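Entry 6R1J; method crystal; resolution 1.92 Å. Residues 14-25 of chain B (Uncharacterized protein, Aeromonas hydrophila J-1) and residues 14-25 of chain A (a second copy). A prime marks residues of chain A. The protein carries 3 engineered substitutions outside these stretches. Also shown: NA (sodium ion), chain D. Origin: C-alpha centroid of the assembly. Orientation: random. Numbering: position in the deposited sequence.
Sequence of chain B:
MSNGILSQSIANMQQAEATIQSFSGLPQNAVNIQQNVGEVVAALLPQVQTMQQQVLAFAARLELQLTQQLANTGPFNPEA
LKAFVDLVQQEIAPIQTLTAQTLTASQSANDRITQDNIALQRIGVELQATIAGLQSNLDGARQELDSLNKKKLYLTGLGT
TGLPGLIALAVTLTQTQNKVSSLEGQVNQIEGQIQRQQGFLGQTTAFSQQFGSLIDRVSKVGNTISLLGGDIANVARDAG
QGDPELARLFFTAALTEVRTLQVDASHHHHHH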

# COMPACT_ATOMS: atom_id res chain seq x y z
N GLN B 14 -6.45 -10.45 -19.37
CA GLN B 14 -7.53 -9.75 -20.12
C GLN B 14 -8.17 -8.66 -19.25
O GLN B 14 -8.30 -7.51 -19.74
CB GLN B 14 -8.48 -10.79 -20.71
CG GLN B 14 -7.83 -11.59 -21.83
CD GLN B 14 -8.49 -12.92 -22.14
OE1 GLN B 14 -9.22 -13.47 -21.33
NE2 GLN B 14 -8.16 -13.49 -23.28
N GLN B 15 -8.49 -8.94 -17.99
CA GLN B 15 -9.12 -7.94 -17.08
C GLN B 15 -8.14 -6.79 -16.85
O GLN B 15 -8.57 -5.62 -16.94
CB GLN B 15 -9.48 -8.58 -15.72
CG GLN B 15 -9.77 -7.57 -14.60
CD GLN B 15 -11.04 -6.77 -14.80
OE1 GLN B 15 -12.09 -7.03 -14.19
NE2 GLN B 15 -10.96 -5.77 -15.66
N ALA B 16 -6.88 -7.08 -16.53
CA ALA B 16 -5.92 -5.99 -16.28
C ALA B 16 -5.82 -5.13 -17.56
O ALA B 16 -5.88 -3.91 -17.44
CB ALA B 16 -4.59 -6.52 -15.80
N GLU B 17 -5.76 -5.74 -18.74
CA GLU B 17 -5.65 -4.99 -20.02
C GLU B 17 -6.83 -4.02 -20.20
O GLU B 17 -6.57 -2.88 -20.57
CB GLU B 17 -5.43 -5.96 -21.18
CG GLU B 17 -5.01 -5.28 -22.47
CD GLU B 17 -6.17 -4.78 -23.31
OE1 GLU B 17 -7.33 -5.08 -22.94
OE2 GLU B 17 -5.89 -4.12 -24.33
N ALA B 18 -8.07 -4.39 -19.90
CA ALA B 18 -9.24 -3.47 -20.05
C ALA B 18 -9.08 -2.26 -19.12
O ALA B 18 -9.33 -1.09 -19.54
CB ALA B 18 -10.52 -4.21 -19.73
N THR B 19 -8.65 -2.53 -17.89
CA THR B 19 -8.42 -1.51 -16.85
C THR B 19 -7.24 -0.64 -17.27
O THR B 19 -7.31 0.58 -17.12
CB THR B 19 -8.21 -2.19 -15.50
OG1 THR B 19 -9.39 -2.95 -15.24
CG2 THR B 19 -7.99 -1.18 -14.40
N ILE B 20 -6.18 -1.26 -17.75
CA ILE B 20 -4.99 -0.52 -18.25
C ILE B 20 -5.38 0.44 -19.39
O ILE B 20 -4.89 1.60 -19.37
CB ILE B 20 -3.90 -1.54 -18.61
CG1 ILE B 20 -3.21 -2.03 -17.32
CG2 ILE B 20 -2.90 -0.96 -19.59
CD1 ILE B 20 -2.42 -3.31 -17.51
N GLN B 21 -6.26 0.04 -20.32
CA GLN B 21 -6.64 0.91 -21.46
C GLN B 21 -7.53 2.07 -20.99
O GLN B 21 -7.64 3.05 -21.73
CB GLN B 21 -7.37 0.17 -22.59
CG GLN B 21 -6.58 -0.95 -23.24
CD GLN B 21 -5.21 -0.54 -23.73
OE1 GLN B 21 -4.87 0.63 -23.78
NE2 GLN B 21 -4.43 -1.52 -24.15
N SER B 22 -8.16 1.99 -19.82
CA SER B 22 -9.11 3.03 -19.36
C SER B 22 -8.37 4.32 -18.96
O SER B 22 -9.04 5.32 -18.79
CB SER B 22 -9.94 2.51 -18.18
OG SER B 22 -9.19 2.59 -16.97
N PHE B 23 -7.07 4.28 -18.69
CA PHE B 23 -6.34 5.46 -18.17
C PHE B 23 -5.93 6.41 -19.30
O PHE B 23 -5.36 5.96 -20.30
CB PHE B 23 -5.08 5.06 -17.43
CG PHE B 23 -5.28 4.42 -16.07
CD1 PHE B 23 -5.59 3.07 -15.96
CD2 PHE B 23 -5.08 5.15 -14.91
CE1 PHE B 23 -5.72 2.48 -14.71
CE2 PHE B 23 -5.22 4.56 -13.66
CZ PHE B 23 -5.52 3.22 -13.56
N SER B 24 -6.17 7.70 -19.11
CA SER B 24 -5.75 8.75 -20.08
C SER B 24 -4.87 9.77 -19.35
O SER B 24 -4.78 9.70 -18.10
CB SER B 24 -6.96 9.35 -20.75
OG SER B 24 -7.86 9.85 -19.79
N GLY B 25 -4.16 10.61 -20.12
CA GLY B 25 -3.35 11.75 -19.64
C GLY B 25 -2.07 11.33 -18.94
O GLY B 25 -1.62 12.10 -18.07
NA NA D . -20.27 5.91 -16.80
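Chain A (14-25) QQAEATIQSFSG

Two copies of one segment can satisfy each other when the groups left unpaired at the end of a helix in one copy meet side chains on the last turns of the helix in the other. The paired stretches of 6R1J illustrate this reciprocity. Chain A, like chain B, enters as a helix already under way at residue 14, and by Phe23′ and Ser24′ the backbone is extended. The two helices run antiparallel, and the register is crossed rather than level: the CA of Thr19′ lies 5.3 Å from the CA of Ser22, and the CA of Ser22′ lies 5.2 Å from the CA of Thr19. Each helix thus sets its residue 19 against the residue 22 of its partner, and 487 Å² of surface is buried in all.

Along chain A, Gln14′ makes no contact, and the first anchor is Gln15′. Its CA-to-CB bond points toward chain B, and its amide (chi1 t, chi2 p) reads the backbone there at two points. Gln15′ NE2 donates to Ser22 O at 3.1 Å, while Gln15′ OE1 accepts from Ser24 N at 2.7 Å in an almost straight bond. A single planar amide, donor and acceptor together, therefore bridges the chain on both sides of Phe23.

Ala16′ points away. Glu17′ also stays out of reach of chain B; its OE2 binds the sodium ion at 2.4 Å and accepts a hydrogen bond from Gln21′ NE2 at 2.9 Å. Ala18′ turns toward the partner, and its O comes within 4.0 Å of Ser22 CB.

Thr19′ combines polar and apolar contacts. Its OG1 lies 2.7 Å from Ser22 OG and over one face of the Phe23 ring, whereas its CG2 packs 3.7 Å from Phe23 CE1 and 3.9 Å from Thr19 CG2, so the two threonine methyls meet each other.

Ile20′ and Gln21′ again face away, and Ser22′ returns the contact. Its OG stands 2.8 Å from Thr19 OG1 and also donates to Thr19′ O of its own chain at 2.7 Å, tying the hydroxyl back to the helix. Ser22′ O receives Gln15 NE2 at 3.1 Å, and Ser22′ CB approaches Ser22 CB to 4.3 Å.

Phe23′ places its CE1 3.7 Å from Thr19 CG2, with Thr19 OG1 over one ring face. Ser24′ N completes the exchange by donating to Gln15 OE1 at 2.9 Å; a weak bond runs from Ser24′ OG to that same Gln15 OE1 at 3.5 Å. Gly25′, with positive phi, carries the chain onward without touching chain B.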

# COMPACT_ATOMS: atom_id res chain seq x y z
N GLN A 14 -13.87 11.99 -13.04
CA GLN A 14 -14.27 11.44 -14.38
C GLN A 14 -13.30 10.32 -14.81
O GLN A 14 -13.76 9.25 -15.26
CB GLN A 14 -14.44 12.57 -15.41
CG GLN A 14 -15.66 13.44 -15.14
CD GLN A 14 -15.60 14.79 -15.82
OE1 GLN A 14 -14.53 15.26 -16.16
NE2 GLN A 14 -16.74 15.45 -15.95
N GLN A 15 -12.01 10.52 -14.62
CA GLN A 15 -11.01 9.47 -14.94
C GLN A 15 -11.20 8.27 -14.00
O GLN A 15 -11.17 7.14 -14.48
CB GLN A 15 -9.59 9.98 -14.74
CG GLN A 15 -8.53 8.89 -14.74
CD GLN A 15 -8.36 8.20 -16.09
OE1 GLN A 15 -7.39 8.48 -16.80
NE2 GLN A 15 -9.30 7.31 -16.44
N ALA A 16 -11.35 8.49 -12.70
CA ALA A 16 -11.43 7.34 -11.77
C ALA A 16 -12.66 6.51 -12.15
O ALA A 16 -12.56 5.26 -12.16
CB ALA A 16 -11.48 7.79 -10.33
N GLU A 17 -13.76 7.19 -12.48
CA GLU A 17 -15.05 6.57 -12.84
C GLU A 17 -14.86 5.66 -14.05
O GLU A 17 -15.38 4.54 -13.99
CB GLU A 17 -16.12 7.64 -13.06
CG GLU A 17 -17.54 7.08 -13.18
CD GLU A 17 -18.00 6.72 -14.57
OE1 GLU A 17 -17.28 7.08 -15.54
OE2 GLU A 17 -19.09 6.05 -14.70
N ALA A 18 -14.16 6.08 -15.10
CA ALA A 18 -13.95 5.25 -16.30
C ALA A 18 -13.17 3.98 -15.89
O ALA A 18 -13.49 2.88 -16.33
CB ALA A 18 -13.17 6.02 -17.33
N THR A 19 -12.15 4.15 -15.05
CA THR A 19 -11.36 3.01 -14.58
C THR A 19 -12.24 2.09 -13.69
O THR A 19 -12.13 0.85 -13.85
CB THR A 19 -10.08 3.50 -13.91
OG1 THR A 19 -9.39 4.25 -14.91
CG2 THR A 19 -9.20 2.36 -13.47
N ILE A 20 -13.06 2.68 -12.83
CA ILE A 20 -13.96 1.89 -11.95
C ILE A 20 -14.92 1.07 -12.80
O ILE A 20 -15.16 -0.10 -12.45
CB ILE A 20 -14.67 2.81 -10.96
CG1 ILE A 20 -13.69 3.32 -9.89
CG2 ILE A 20 -15.85 2.09 -10.34
CD1 ILE A 20 -14.24 4.39 -9.00
N GLN A 21 -15.38 1.59 -13.94
CA GLN A 21 -16.36 0.83 -14.77
C GLN A 21 -15.68 -0.34 -15.49
O GLN A 21 -16.41 -1.23 -15.89
CB GLN A 21 -17.07 1.72 -15.78
CG GLN A 21 -17.86 2.86 -15.14
CD GLN A 21 -18.93 2.45 -14.17
OE1 GLN A 21 -19.27 1.27 -14.02
NE2 GLN A 21 -19.46 3.43 -13.44
N SER A 22 -14.35 -0.36 -15.64
CA SER A 22 -13.62 -1.36 -16.42
C SER A 22 -13.56 -2.70 -15.68
O SER A 22 -13.19 -3.66 -16.32
CB SER A 22 -12.23 -0.87 -16.82
OG SER A 22 -11.34 -0.96 -15.73
N PHE A 23 -13.87 -2.73 -14.39
CA PHE A 23 -13.76 -3.93 -13.54
C PHE A 23 -15.01 -4.80 -13.70
O PHE A 23 -16.12 -4.27 -13.66
CB PHE A 23 -13.53 -3.54 -12.08
CG PHE A 23 -12.11 -3.11 -11.76
CD1 PHE A 23 -11.70 -1.79 -11.95
CD2 PHE A 23 -11.18 -4.01 -11.28
CE1 PHE A 23 -10.41 -1.39 -11.63
CE2 PHE A 23 -9.87 -3.63 -11.00
CZ PHE A 23 -9.49 -2.31 -11.15
N SER A 24 -14.81 -6.09 -13.89
CA SER A 24 -15.92 -7.08 -13.97
C SER A 24 -15.67 -8.21 -12.97
O SER A 24 -14.52 -8.39 -12.44
CB SER A 24 -16.08 -7.55 -15.39
OG SER A 24 -14.90 -8.20 -15.85
N GLY A 25 -16.73 -8.95 -12.66
CA GLY A 25 -16.63 -10.17 -11.85
C GLY A 25 -16.48 -9.84 -10.39
O GLY A 25 -15.93 -10.66 -9.69
O HOH W 1 -17.60 6.01 -18.04
O HOH W 2 -22.23 7.98 -16.00